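Local coordinates for aspergillopepsin II heavy chain (PDB 1Y43), which forms the heavy chain of aspergillopepsin II, a fungal acid endopeptidase of the glutamic peptidase (G1) family that cleaves peptide bonds within proteins, at residues Ala69-Ser73 and Val96-Glu102; Leu23-Val27 and Ile63-Ala69; Asp123-Phe129 and Asp166-Tyr172; Cys6-Val11 and Glu106-Phe112; Phe52-Thr56 and Gln86-His90. One frame throughout, in Å; residues are numbered along the deposited sequence.

Contact 1. Residues Ala69-Ser73 and Val96-Glu102; sequences ATSKS and VEGDLCE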
# COMPACT_ATOMS: atom_id res chain seq x y z
N ALA B 69 -10.76 -4.11 9.69
CA ALA B 69 -11.91 -4.92 9.29
C ALA B 69 -12.74 -5.20 10.52
O ALA B 69 -12.22 -5.74 11.50
CB ALA B 69 -11.44 -6.23 8.68
N THR B 70 -14.01 -4.81 10.50
CA THR B 70 -14.90 -5.07 11.63
C THR B 70 -15.63 -6.41 11.44
O THR B 70 -16.25 -6.95 12.37
CB THR B 70 -15.88 -3.90 11.86
OG1 THR B 70 -16.53 -3.56 10.63
CG2 THR B 70 -15.13 -2.67 12.38
N SER B 71 -15.58 -6.93 10.22
CA SER B 71 -16.15 -8.22 9.87
C SER B 71 -15.53 -8.53 8.51
O SER B 71 -14.75 -7.73 7.98
CB SER B 71 -17.68 -8.15 9.78
OG SER B 71 -18.13 -7.66 8.53
N LYS B 72 -15.85 -9.69 7.94
CA LYS B 72 -15.30 -10.04 6.63
C LYS B 72 -15.87 -9.19 5.50
O LYS B 72 -15.34 -9.20 4.39
CB LYS B 72 -15.50 -11.53 6.34
CG LYS B 72 -14.61 -12.42 7.19
CD LYS B 72 -14.89 -13.87 6.88
CE LYS B 72 -14.07 -14.82 7.75
NZ LYS B 72 -14.74 -16.17 7.80
N SER B 73 -16.91 -8.41 5.79
CA SER B 73 -17.54 -7.56 4.79
C SER B 73 -17.76 -6.11 5.24
O SER B 73 -18.59 -5.40 4.66
CB SER B 73 -18.86 -8.18 4.30
OG SER B 73 -19.75 -8.47 5.38
N VAL B 96 -20.36 -4.48 0.36
CA VAL B 96 -19.11 -4.61 -0.38
C VAL B 96 -19.26 -5.67 -1.47
O VAL B 96 -20.23 -6.42 -1.49
CB VAL B 96 -17.91 -4.92 0.54
CG1 VAL B 96 -17.80 -3.84 1.61
CG2 VAL B 96 -18.03 -6.29 1.17
N GLU B 97 -18.26 -5.75 -2.35
CA GLU B 97 -18.32 -6.71 -3.45
C GLU B 97 -17.50 -7.97 -3.23
O GLU B 97 -17.41 -8.82 -4.14
CB GLU B 97 -17.91 -6.03 -4.75
CG GLU B 97 -18.83 -4.88 -5.16
CD GLU B 97 -18.42 -4.23 -6.46
OE1 GLU B 97 -17.54 -4.77 -7.17
OE2 GLU B 97 -18.98 -3.16 -6.78
N GLY B 98 -16.89 -8.10 -2.05
CA GLY B 98 -16.08 -9.27 -1.76
C GLY B 98 -15.79 -9.47 -0.28
O GLY B 98 -15.61 -8.51 0.47
N ASP B 99 -15.74 -10.73 0.12
CA ASP B 99 -15.47 -11.08 1.51
C ASP B 99 -14.00 -11.30 1.75
O ASP B 99 -13.33 -11.97 0.98
CB ASP B 99 -16.20 -12.37 1.92
CG ASP B 99 -17.69 -12.19 2.04
OD1 ASP B 99 -18.16 -11.03 2.15
OD2 ASP B 99 -18.41 -13.21 2.00
N LEU B 100 -13.50 -10.74 2.86
CA LEU B 100 -12.11 -10.90 3.23
C LEU B 100 -11.91 -12.30 3.82
O LEU B 100 -12.86 -12.91 4.31
CB LEU B 100 -11.75 -9.90 4.32
CG LEU B 100 -11.79 -8.43 3.95
CD1 LEU B 100 -11.55 -7.60 5.21
CD2 LEU B 100 -10.73 -8.17 2.89
N CYS B 101 -10.69 -12.82 3.73
CA CYS B 101 -10.35 -14.10 4.36
C CYS B 101 -9.61 -13.76 5.65
O CYS B 101 -9.55 -14.57 6.57
CB CYS B 101 -9.38 -14.92 3.51
SG CYS B 101 -9.82 -15.21 1.79
N GLU B 102 -8.98 -12.58 5.67
CA GLU B 102 -8.18 -12.09 6.79
C GLU B 102 -6.91 -12.94 6.98
O GLU B 102 -6.43 -13.12 8.10
CB GLU B 102 -9.02 -11.98 8.07
CG GLU B 102 -10.15 -10.97 7.92
CD GLU B 102 -10.97 -10.76 9.18
OE1 GLU B 102 -10.83 -11.54 10.15
OE2 GLU B 102 -11.75 -9.80 9.18
O HOH W 1 -13.03 -8.91 11.38
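Lys72 and Leu100 face each other from two loops, their CA atoms 4.7 Å apart, and Leu100 N donates an almost straight 2.8 Å hydrogen bond to a lone pair of Lys72 O, in the carbonyl plane. The same oxygen receives a weaker CA-H contact from Asp99. Lys72 lies over the next peptide, its CG and CD each 3.4 Å from Leu100 O. A long aliphatic chain suits this surface position, since its methylenes cover backbone while the ammonium end leads off to the outside. Residues 69-73 link strands 62-69 and 74-81, and Ser71 shapes the connection as an ST turn: its OG accepts from Ser73 N and also bonds Ser74. Next to this turn, Leu100 CD1 meets Ala69 CB at 3.7 Å, a small methyl that lets the branched chain come close, while Trp44 packs against the same leucine. Glu102, extended beyond CG, brings OE2 alongside that methyl, 3.6 Å from Ala69 CB; one water donates to this oxygen and to Ala69 O. At the other end, Val96 CG2 packs on Ser73 CB at 3.7 Å, and Ser73 O is buried there without a polar partner. Cys101 ties the 96-102 loop to Cys18 by a disulfide.

Contact 2. Residues Leu23-Val27 and Ile63-Ala69; sequences LQTGV and IKVTVEA. With SO4 (sulfate ion), chain G.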
# COMPACT_ATOMS: atom_id res chain seq x y z
N LEU B 23 -8.75 -5.09 1.07
CA LEU B 23 -9.14 -3.84 1.73
C LEU B 23 -7.79 -3.09 1.78
O LEU B 23 -6.86 -3.53 2.47
CB LEU B 23 -9.68 -4.10 3.15
CG LEU B 23 -9.77 -2.89 4.08
CD1 LEU B 23 -10.57 -1.74 3.46
CD2 LEU B 23 -10.39 -3.32 5.40
N GLN B 24 -7.71 -1.96 1.08
CA GLN B 24 -6.44 -1.24 1.02
C GLN B 24 -6.62 0.26 0.90
O GLN B 24 -7.67 0.75 0.51
CB GLN B 24 -5.66 -1.72 -0.21
CG GLN B 24 -6.51 -1.68 -1.47
CD GLN B 24 -5.84 -2.29 -2.70
OE1 GLN B 24 -4.62 -2.49 -2.76
NE2 GLN B 24 -6.66 -2.52 -3.69
N THR B 25 -5.59 0.99 1.32
CA THR B 25 -5.62 2.44 1.25
C THR B 25 -4.18 2.91 1.11
O THR B 25 -3.26 2.30 1.66
CB THR B 25 -6.31 3.07 2.48
OG1 THR B 25 -6.65 4.43 2.18
CG2 THR B 25 -5.40 3.05 3.72
N GLY B 26 -3.98 3.97 0.34
CA GLY B 26 -2.64 4.46 0.14
C GLY B 26 -2.55 5.75 -0.64
O GLY B 26 -3.52 6.49 -0.79
N VAL B 27 -1.36 5.97 -1.21
CA VAL B 27 -1.07 7.18 -1.94
C VAL B 27 -0.36 6.86 -3.25
O VAL B 27 0.45 5.93 -3.31
CB VAL B 27 -0.10 8.06 -1.10
CG1 VAL B 27 0.37 9.25 -1.90
CG2 VAL B 27 -0.79 8.51 0.19
N ILE B 63 2.89 10.45 6.33
CA ILE B 63 1.56 9.89 6.20
C ILE B 63 1.40 8.63 7.03
O ILE B 63 2.34 7.84 7.14
CB ILE B 63 1.31 9.50 4.72
CG1 ILE B 63 1.51 10.70 3.80
CG2 ILE B 63 -0.07 8.89 4.54
CD1 ILE B 63 0.66 11.92 4.11
N LYS B 64 0.25 8.47 7.68
CA LYS B 64 -0.03 7.25 8.43
C LYS B 64 -1.27 6.64 7.79
O LYS B 64 -2.30 7.32 7.65
CB LYS B 64 -0.28 7.54 9.91
CG LYS B 64 -0.57 6.29 10.72
CD LYS B 64 -0.67 6.60 12.20
CE LYS B 64 -1.04 5.37 13.02
NZ LYS B 64 -1.36 5.75 14.43
N VAL B 65 -1.15 5.41 7.32
CA VAL B 65 -2.28 4.73 6.70
C VAL B 65 -2.71 3.53 7.54
O VAL B 65 -1.87 2.79 8.05
CB VAL B 65 -1.96 4.25 5.25
CG1 VAL B 65 -1.94 5.44 4.30
CG2 VAL B 65 -0.62 3.50 5.21
N THR B 66 -4.02 3.31 7.60
CA THR B 66 -4.57 2.22 8.39
C THR B 66 -5.83 1.63 7.77
O THR B 66 -6.68 2.38 7.29
CB THR B 66 -5.01 2.76 9.78
OG1 THR B 66 -3.90 3.37 10.44
CG2 THR B 66 -5.60 1.66 10.65
N VAL B 67 -5.91 0.30 7.72
CA VAL B 67 -7.14 -0.37 7.29
C VAL B 67 -7.55 -1.24 8.48
O VAL B 67 -6.70 -1.79 9.20
CB VAL B 67 -7.01 -1.26 6.01
CG1 VAL B 67 -6.82 -0.40 4.77
CG2 VAL B 67 -5.92 -2.31 6.16
N GLU B 68 -8.85 -1.32 8.72
CA GLU B 68 -9.39 -2.11 9.82
C GLU B 68 -10.63 -2.84 9.31
O GLU B 68 -11.44 -2.27 8.58
CB GLU B 68 -9.81 -1.18 10.97
CG GLU B 68 -8.65 -0.47 11.68
CD GLU B 68 -9.13 0.51 12.77
OE1 GLU B 68 -10.35 0.51 13.08
OE2 GLU B 68 -8.30 1.28 13.31
N ALA B 69 -10.76 -4.11 9.69
CA ALA B 69 -11.91 -4.92 9.29
C ALA B 69 -12.74 -5.20 10.52
O ALA B 69 -12.22 -5.74 11.50
CB ALA B 69 -11.44 -6.23 8.68
S SO4 G . -2.82 8.88 15.47
O1 SO4 G . -3.20 10.32 15.16
O2 SO4 G . -1.35 8.70 15.19
O3 SO4 G . -3.11 8.58 16.93
O4 SO4 G . -3.62 7.95 14.60
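Here two sheets of a β-sandwich pack together, Leu23, Thr25 and Val27 of one strand meeting Ile63, Val65 and Val67 of another. The segments run antiparallel, at 170°, with axes 6.7 Å apart at their closest, and no hydrogen bond joins them: the contact is packing, mostly of side chains. Leu23 and Val67 run alongside, pointing opposite ways, with Leu23 CG 3.7 Å from Val67 CB. Leu23 CG stands opposite the backbone N (chi1 164°), which carries CD2 on to Glu68 O at 3.5 Å. Val67 CG1 reaches Gln24 CA and Thr25 CG2, both at 3.9 Å. Threonine suits its place because its two branches serve different partners: OG1 bonds Trp41 O within its own sheet, while Thr25 CG2 turns to the valines, 4.0 Å from Val65 CB. In this hydrophobic interior, valine and threonine, branched at CB, put methyls close to the strand, where they meet across the layer, and Gly26 brings bare backbone near Val65, its CA 4.3 Å from CG1. Val27 CG2 and Ile63 CG2 touch more loosely. The intervening residues Lys64, Thr66 and Glu68 point away from strand 23-27. Strand 63-69 also pairs antiparallel with a strand of the other protein chain, so the sheet continues across the interface. Lys64, fully extended, donates from NZ to sulfate O2 at 3.0 Å and weakly to O4; the ion probably comes from the crystallisation liquor.

Contact 3. Residues Asp123-Phe129 and Asp166-Tyr172; sequences DFGSVTF and DSVTVTY
Asp123 lies over one face of the Tyr172 ring, its CA 3.7 Å from the ring centroid and nearly on the normal. The aspartate carboxylate stacks on the same ring, the two planes 24° apart, with OD1 3.3 Å from Tyr172 CD2. Tyrosine turns an edge toward the face of Phe124 in a T-shaped pair, planes at 80° and centroids 5.9 Å apart, the flat ring thus giving Asp123 a face and Phe124 an edge. Its CB also sits over the Phe124 face, while Phe124 CZ touches Val170 CG1 at 4.0 Å. Farther along, hydroxyls pair across the strands: Thr128 OG1 with Thr169 OG1 at 3.0 Å and Ser126 OG with Thr171 OG1 at 3.1 Å. These small polar residues share the more exposed face, whereas Val127 and Val170 turn to Val109, Phe129 to Ala9, and Val168 to an apolar side chain of the other protein chain. What positions the first shell is largely backbone. Asp123 OD1 accepts from Gly125 N at 3.0 Å, an Asx turn that fixes the carboxylate, and glycine readily takes the positive phi of 76° there. Gly125 O then accepts from Tyr172 N at 2.9 Å and from a water shared with Tyr172 O. Beyond it, Val127-Val170 and Phe129-Val168 are hydrogen-bonded pairs, Ser126-Thr171 and Thr128-Thr169 non-hydrogen-bonded ones: the regular alternation of antiparallel strands, here neighbours in one sheet of a β-sandwich.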
# COMPACT_ATOMS: atom_id res chain seq x y z
N ASP B 123 10.81 6.20 -10.49
CA ASP B 123 11.96 6.02 -9.59
C ASP B 123 11.59 6.89 -8.38
O ASP B 123 11.63 8.11 -8.44
CB ASP B 123 13.25 6.53 -10.22
CG ASP B 123 14.45 6.38 -9.30
OD1 ASP B 123 14.29 6.10 -8.09
OD2 ASP B 123 15.59 6.53 -9.79
N PHE B 124 11.19 6.23 -7.29
CA PHE B 124 10.78 6.91 -6.06
C PHE B 124 11.90 6.97 -5.02
O PHE B 124 11.65 7.36 -3.88
CB PHE B 124 9.56 6.19 -5.46
CG PHE B 124 9.74 4.70 -5.34
CD1 PHE B 124 10.39 4.14 -4.25
CD2 PHE B 124 9.31 3.85 -6.36
CE1 PHE B 124 10.61 2.77 -4.17
CE2 PHE B 124 9.53 2.47 -6.28
CZ PHE B 124 10.18 1.94 -5.19
N GLY B 125 13.10 6.53 -5.39
CA GLY B 125 14.21 6.52 -4.46
C GLY B 125 14.03 5.36 -3.51
O GLY B 125 14.37 4.23 -3.82
N SER B 126 13.41 5.63 -2.37
CA SER B 126 13.16 4.60 -1.38
C SER B 126 11.92 4.98 -0.58
O SER B 126 11.58 6.17 -0.49
CB SER B 126 14.37 4.49 -0.45
OG SER B 126 14.36 3.29 0.26
N VAL B 127 11.18 3.98 -0.11
CA VAL B 127 10.01 4.21 0.72
C VAL B 127 10.19 3.31 1.94
O VAL B 127 10.48 2.12 1.80
CB VAL B 127 8.67 3.82 0.01
CG1 VAL B 127 7.53 3.82 1.01
CG2 VAL B 127 8.36 4.78 -1.12
N THR B 128 10.09 3.89 3.12
CA THR B 128 10.20 3.11 4.34
C THR B 128 8.94 3.25 5.17
O THR B 128 8.49 4.37 5.45
CB THR B 128 11.40 3.54 5.24
OG1 THR B 128 12.63 3.34 4.54
CG2 THR B 128 11.42 2.72 6.52
N PHE B 129 8.31 2.12 5.46
CA PHE B 129 7.13 2.09 6.31
C PHE B 129 7.67 1.87 7.73
O PHE B 129 8.39 0.89 7.96
CB PHE B 129 6.24 0.90 5.98
CG PHE B 129 5.55 0.98 4.65
CD1 PHE B 129 6.13 0.44 3.50
CD2 PHE B 129 4.27 1.52 4.56
CE1 PHE B 129 5.43 0.43 2.27
CE2 PHE B 129 3.57 1.51 3.34
CZ PHE B 129 4.15 0.97 2.21
N ASP B 166 10.22 -3.78 12.88
CA ASP B 166 9.12 -2.82 12.87
C ASP B 166 9.03 -1.94 11.62
O ASP B 166 8.30 -0.95 11.60
CB ASP B 166 9.17 -1.93 14.13
CG ASP B 166 10.52 -1.24 14.32
OD1 ASP B 166 11.19 -0.89 13.33
OD2 ASP B 166 10.91 -1.02 15.48
N SER B 167 9.77 -2.30 10.57
CA SER B 167 9.76 -1.50 9.36
C SER B 167 9.96 -2.32 8.10
O SER B 167 10.37 -3.50 8.16
CB SER B 167 10.83 -0.41 9.43
OG SER B 167 12.15 -0.96 9.42
N VAL B 168 9.61 -1.71 6.98
CA VAL B 168 9.75 -2.32 5.66
C VAL B 168 10.32 -1.21 4.77
O VAL B 168 9.75 -0.13 4.71
CB VAL B 168 8.37 -2.75 5.10
CG1 VAL B 168 8.54 -3.38 3.72
CG2 VAL B 168 7.68 -3.70 6.05
N THR B 169 11.43 -1.48 4.09
CA THR B 169 12.02 -0.50 3.20
C THR B 169 12.07 -1.06 1.78
O THR B 169 12.54 -2.18 1.58
CB THR B 169 13.47 -0.13 3.63
OG1 THR B 169 13.45 0.49 4.92
CG2 THR B 169 14.12 0.80 2.62
N VAL B 170 11.52 -0.31 0.83
CA VAL B 170 11.53 -0.70 -0.58
C VAL B 170 12.36 0.34 -1.31
O VAL B 170 12.07 1.54 -1.24
CB VAL B 170 10.10 -0.71 -1.20
CG1 VAL B 170 10.16 -1.12 -2.67
CG2 VAL B 170 9.18 -1.64 -0.42
N THR B 171 13.40 -0.12 -1.98
CA THR B 171 14.29 0.78 -2.72
C THR B 171 14.21 0.51 -4.22
O THR B 171 14.16 -0.64 -4.67
CB THR B 171 15.74 0.60 -2.28
OG1 THR B 171 15.83 0.76 -0.86
CG2 THR B 171 16.62 1.62 -2.96
N TYR B 172 14.15 1.59 -5.00
CA TYR B 172 14.10 1.46 -6.44
C TYR B 172 15.50 1.11 -6.97
O TYR B 172 16.50 1.67 -6.54
CB TYR B 172 13.59 2.76 -7.07
CG TYR B 172 13.53 2.72 -8.59
CD1 TYR B 172 12.40 2.26 -9.24
CD2 TYR B 172 14.64 3.09 -9.35
CE1 TYR B 172 12.35 2.17 -10.63
CE2 TYR B 172 14.61 3.01 -10.74
CZ TYR B 172 13.45 2.55 -11.37
OH TYR B 172 13.39 2.47 -12.74
O HOH W 2 16.75 4.38 -5.63

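Contact 4. Residues Cys6-Val11 and Glu106-Phe112; sequences CASAWV and EWIVEDF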
# COMPACT_ATOMS: atom_id res chain seq x y z
N CYS B 6 4.59 6.44 -12.56
CA CYS B 6 3.94 6.46 -11.24
C CYS B 6 4.31 5.24 -10.42
O CYS B 6 4.88 4.27 -10.93
CB CYS B 6 2.41 6.44 -11.39
SG CYS B 6 1.62 7.76 -12.36
N ALA B 7 3.92 5.28 -9.15
CA ALA B 7 4.10 4.19 -8.21
C ALA B 7 3.09 4.46 -7.10
O ALA B 7 2.54 5.55 -7.02
CB ALA B 7 5.53 4.19 -7.65
N SER B 8 2.78 3.46 -6.29
CA SER B 8 1.85 3.64 -5.19
C SER B 8 2.40 2.93 -3.95
O SER B 8 3.18 1.98 -4.06
CB SER B 8 0.47 3.07 -5.55
OG SER B 8 0.52 1.65 -5.63
N ALA B 9 2.00 3.40 -2.78
CA ALA B 9 2.41 2.77 -1.53
C ALA B 9 1.11 2.63 -0.75
O ALA B 9 0.34 3.59 -0.63
CB ALA B 9 3.38 3.65 -0.76
N TRP B 10 0.87 1.45 -0.20
CA TRP B 10 -0.35 1.21 0.55
C TRP B 10 -0.21 0.09 1.57
O TRP B 10 0.77 -0.64 1.57
CB TRP B 10 -1.48 0.87 -0.44
CG TRP B 10 -1.17 -0.23 -1.41
CD1 TRP B 10 -0.61 -0.09 -2.66
CD2 TRP B 10 -1.45 -1.63 -1.26
NE1 TRP B 10 -0.55 -1.30 -3.29
CE2 TRP B 10 -1.05 -2.27 -2.45
CE3 TRP B 10 -2.01 -2.40 -0.23
CZ2 TRP B 10 -1.20 -3.65 -2.65
CZ3 TRP B 10 -2.15 -3.78 -0.43
CH2 TRP B 10 -1.75 -4.38 -1.63
N VAL B 11 -1.18 0.01 2.49
CA VAL B 11 -1.24 -1.09 3.45
C VAL B 11 -2.58 -1.75 3.16
O VAL B 11 -3.54 -1.10 2.69
CB VAL B 11 -1.17 -0.64 4.94
CG1 VAL B 11 0.16 -0.01 5.23
CG2 VAL B 11 -2.34 0.27 5.29
N GLU B 106 -0.33 -6.67 4.60
CA GLU B 106 0.83 -6.25 3.82
C GLU B 106 1.11 -4.76 3.75
O GLU B 106 0.22 -3.95 3.99
CB GLU B 106 0.71 -6.83 2.39
CG GLU B 106 -0.49 -6.33 1.58
CD GLU B 106 -1.72 -7.25 1.63
OE1 GLU B 106 -1.62 -8.40 2.08
OE2 GLU B 106 -2.80 -6.78 1.21
N TRP B 107 2.37 -4.44 3.45
CA TRP B 107 2.91 -3.08 3.29
C TRP B 107 3.53 -3.18 1.90
O TRP B 107 4.55 -3.85 1.71
CB TRP B 107 3.98 -2.81 4.35
CG TRP B 107 3.44 -2.88 5.76
CD1 TRP B 107 2.91 -1.86 6.49
CD2 TRP B 107 3.35 -4.07 6.57
NE1 TRP B 107 2.49 -2.35 7.72
CE2 TRP B 107 2.75 -3.68 7.79
CE3 TRP B 107 3.72 -5.40 6.38
CZ2 TRP B 107 2.50 -4.60 8.83
CZ3 TRP B 107 3.47 -6.32 7.41
CH2 TRP B 107 2.87 -5.90 8.62
N ILE B 108 2.93 -2.48 0.93
CA ILE B 108 3.34 -2.62 -0.47
C ILE B 108 3.57 -1.34 -1.28
O ILE B 108 2.92 -0.32 -1.04
CB ILE B 108 2.21 -3.42 -1.22
CG1 ILE B 108 1.99 -4.80 -0.57
CG2 ILE B 108 2.50 -3.55 -2.71
CD1 ILE B 108 3.14 -5.79 -0.77
N VAL B 109 4.55 -1.41 -2.18
CA VAL B 109 4.82 -0.36 -3.16
C VAL B 109 4.47 -1.11 -4.46
O VAL B 109 5.03 -2.17 -4.77
CB VAL B 109 6.28 0.14 -3.16
CG1 VAL B 109 6.50 1.07 -4.34
CG2 VAL B 109 6.57 0.89 -1.87
N GLU B 110 3.52 -0.57 -5.21
CA GLU B 110 3.04 -1.24 -6.41
C GLU B 110 3.15 -0.48 -7.72
O GLU B 110 3.11 0.75 -7.76
CB GLU B 110 1.57 -1.61 -6.19
CG GLU B 110 0.86 -2.19 -7.41
CD GLU B 110 -0.60 -2.56 -7.15
OE1 GLU B 110 -1.08 -2.47 -6.00
OE2 GLU B 110 -1.27 -2.96 -8.11
N ASP B 111 3.31 -1.25 -8.80
CA ASP B 111 3.30 -0.71 -10.14
C ASP B 111 1.88 -1.10 -10.56
O ASP B 111 1.61 -2.25 -10.89
CB ASP B 111 4.34 -1.40 -11.03
CG ASP B 111 4.40 -0.80 -12.43
OD1 ASP B 111 3.62 0.13 -12.72
OD2 ASP B 111 5.22 -1.25 -13.26
N PHE B 112 0.95 -0.15 -10.47
CA PHE B 112 -0.46 -0.43 -10.77
C PHE B 112 -0.83 -0.48 -12.25
O PHE B 112 -0.12 0.03 -13.11
CB PHE B 112 -1.36 0.54 -9.99
CG PHE B 112 -1.10 2.00 -10.26
CD1 PHE B 112 -1.73 2.64 -11.32
CD2 PHE B 112 -0.24 2.75 -9.45
CE1 PHE B 112 -1.55 4.00 -11.56
CE2 PHE B 112 -0.04 4.11 -9.68
CZ PHE B 112 -0.70 4.74 -10.74
O HOH W 3 -2.21 0.71 -6.64
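Glu110 OE1 is held by two donors: the indole NE1 of Trp10, at 3.0 Å, and, more weakly, a water that also bonds Ser8 OG. The indole bond is bent, 132° at the hydrogen; it uses the anti lone pair of OE1, which sits 27° out of the ring plane. With CG opposite the backbone N (chi1 174°) and the chain extended, Glu110 spans the distance from its strand to the ring. Ile108 runs alongside Trp10 from the neighbouring strand and sets its CB over the six-membered ring, 3.8 Å from the centroid. Glu106, bent at chi2, brings OE2 to the ring edge, 3.5 Å from Trp10 CZ3. Tryptophan suits the place by offering a donor at one end and a wide greasy surface for the isoleucine. The backbones form an antiparallel pair within a mixed sheet of the β-sandwich; Ser8 with Glu110 and Trp10 with Ile108 are the hydrogen-bonded pairs, and a strand of the other protein chain pairs with 106-110 as well. The opposite face is apolar: Ala9 lies by Val109, and Val11 CG1 touches Trp107 CD1 at 3.5 Å, while Trp107 NE1 bonds backbone of the other chain. At the far end Phe112 turns its ring back to the strand, CZ 3.6 Å from Cys6 CB, next to the disulfide from Cys6 to Cys30.

Contact 5. Residues Phe52-Thr56 and Gln86-His90; sequences FSDIT and QSVTH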
# COMPACT_ATOMS: atom_id res chain seq x y z
N PHE B 52 -9.62 10.23 -2.18
CA PHE B 52 -9.99 11.03 -1.02
C PHE B 52 -9.69 12.44 -1.51
O PHE B 52 -8.53 12.86 -1.55
CB PHE B 52 -9.06 10.74 0.15
CG PHE B 52 -9.43 9.54 0.96
CD1 PHE B 52 -10.63 9.51 1.67
CD2 PHE B 52 -8.55 8.48 1.09
CE1 PHE B 52 -10.94 8.44 2.52
CE2 PHE B 52 -8.85 7.41 1.93
CZ PHE B 52 -10.05 7.39 2.65
N SER B 53 -10.74 13.18 -1.86
CA SER B 53 -10.58 14.54 -2.38
C SER B 53 -10.36 15.65 -1.35
O SER B 53 -9.95 16.76 -1.70
CB SER B 53 -11.79 14.89 -3.25
OG SER B 53 -11.83 14.03 -4.37
N ASP B 54 -10.64 15.36 -0.09
CA ASP B 54 -10.49 16.35 0.97
C ASP B 54 -9.19 16.25 1.77
O ASP B 54 -9.17 16.52 2.97
CB ASP B 54 -11.72 16.33 1.90
CG ASP B 54 -12.03 14.94 2.47
OD1 ASP B 54 -11.54 13.91 1.93
OD2 ASP B 54 -12.78 14.89 3.47
N ILE B 55 -8.11 15.83 1.11
CA ILE B 55 -6.81 15.73 1.76
C ILE B 55 -5.70 16.04 0.77
O ILE B 55 -5.68 15.53 -0.36
CB ILE B 55 -6.56 14.36 2.46
CG1 ILE B 55 -5.30 14.46 3.34
CG2 ILE B 55 -6.39 13.23 1.42
CD1 ILE B 55 -5.15 13.34 4.36
N THR B 56 -4.80 16.91 1.19
CA THR B 56 -3.67 17.34 0.37
C THR B 56 -2.42 16.55 0.76
O THR B 56 -2.09 16.44 1.95
CB THR B 56 -3.42 18.84 0.59
OG1 THR B 56 -4.58 19.56 0.19
CG2 THR B 56 -2.22 19.30 -0.22
N GLN B 86 -4.27 16.67 8.83
CA GLN B 86 -5.50 16.24 8.13
C GLN B 86 -5.68 14.72 8.28
O GLN B 86 -4.71 13.98 8.20
CB GLN B 86 -5.45 16.54 6.62
CG GLN B 86 -5.44 18.02 6.18
CD GLN B 86 -5.03 18.18 4.69
OE1 GLN B 86 -5.76 18.75 3.88
NE2 GLN B 86 -3.86 17.64 4.34
N SER B 87 -6.92 14.28 8.42
CA SER B 87 -7.22 12.86 8.57
C SER B 87 -8.55 12.60 7.90
O SER B 87 -9.50 13.38 8.09
CB SER B 87 -7.29 12.50 10.05
OG SER B 87 -7.46 11.11 10.25
N VAL B 88 -8.60 11.58 7.06
CA VAL B 88 -9.83 11.20 6.35
C VAL B 88 -10.05 9.70 6.51
O VAL B 88 -9.09 8.91 6.49
CB VAL B 88 -9.78 11.57 4.82
CG1 VAL B 88 -9.77 13.09 4.64
CG2 VAL B 88 -8.55 10.98 4.14
N THR B 89 -11.30 9.31 6.68
CA THR B 89 -11.65 7.90 6.84
C THR B 89 -12.85 7.57 6.01
O THR B 89 -13.81 8.34 5.98
CB THR B 89 -12.02 7.54 8.33
OG1 THR B 89 -10.88 7.75 9.19
CG2 THR B 89 -12.48 6.06 8.45
N HIS B 90 -12.80 6.44 5.30
CA HIS B 90 -13.94 5.96 4.54
C HIS B 90 -14.41 4.70 5.25
O HIS B 90 -13.62 3.79 5.48
CB HIS B 90 -13.59 5.60 3.09
CG HIS B 90 -14.77 5.10 2.33
ND1 HIS B 90 -15.68 5.94 1.74
CD2 HIS B 90 -15.24 3.83 2.13
CE1 HIS B 90 -16.67 5.23 1.22
NE2 HIS B 90 -16.42 3.95 1.45
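Phe52 and Val88 make the tight part of this contact, passing side by side from opposing directions so that a methyl settles on the ring. Val88 CG2 lies over one face, 3.6 Å from the ring centroid and 16° off the normal, a CH-pi contact. His90 N comes to the ring edge, in its plane, and His90 CB lies 3.9 Å from Phe52 CE1. A flat ring suits this spot because it offers one face to the valine methyl, and it also meets the ring of Tyr42 at an angle. Valine's branching does double work: with CG2 on the ring, CG1 is directed at Asp54, 3.3 Å from OD1, and at Ile55 CB, 4.1 Å away. Isoleucine continues the apolar patch by setting CG1 and CD1 against Gln86 CB.

Toward solvent the packing gives way to a looser polar link. The amide of Gln86 faces the backbone of Thr56 with both its ends: NE2 donates to a lone pair of Thr56 O at 3.2 Å, and Thr56 O lies near the amide plane of Gln86, though the bond is bent (136°), while OE1 takes only a weak bond from Thr56 N, at 3.4 Å. Glutamine, able to donate and accept at once, meets both the N-H and the C=O of Thr56, though Thr84 also holds its NE2 and Asn81 shares Thr56 O. The loop after strand 50-52, which belongs to the mixed sheet, thus packs on strand 86-92, an edge strand of another sheet within this chain, as connections between the sheets of a β-sandwich do.

Contacts 2 and 4 both reach the sheet in which strands 4-13 and 22-32 are neighbours, linked by probable backbone bonds such as Val27 N to Ala9 O, 3.0 Å. Contact 3 packs against contact 4, Phe129 CZ lying 3.7 Å from Ile108 O, with centres about 10 Å apart. Contact 1 continues from contact 2 through Ala69, and Leu100 CD2 approaches Leu23 N to 4.1 Å. Thr25 OG1 of contact 2 touches Phe52 CE2 of contact 5 at 3.7 Å. Contacts 1 and 3 lie on opposite sides of the chain's centre, their own centres about 28 Å apart. A sulfate, distinct from the one at Lys64 and probably from the crystallisation liquor, lies about 5 Å from the side chain of Cys6 in contact 4.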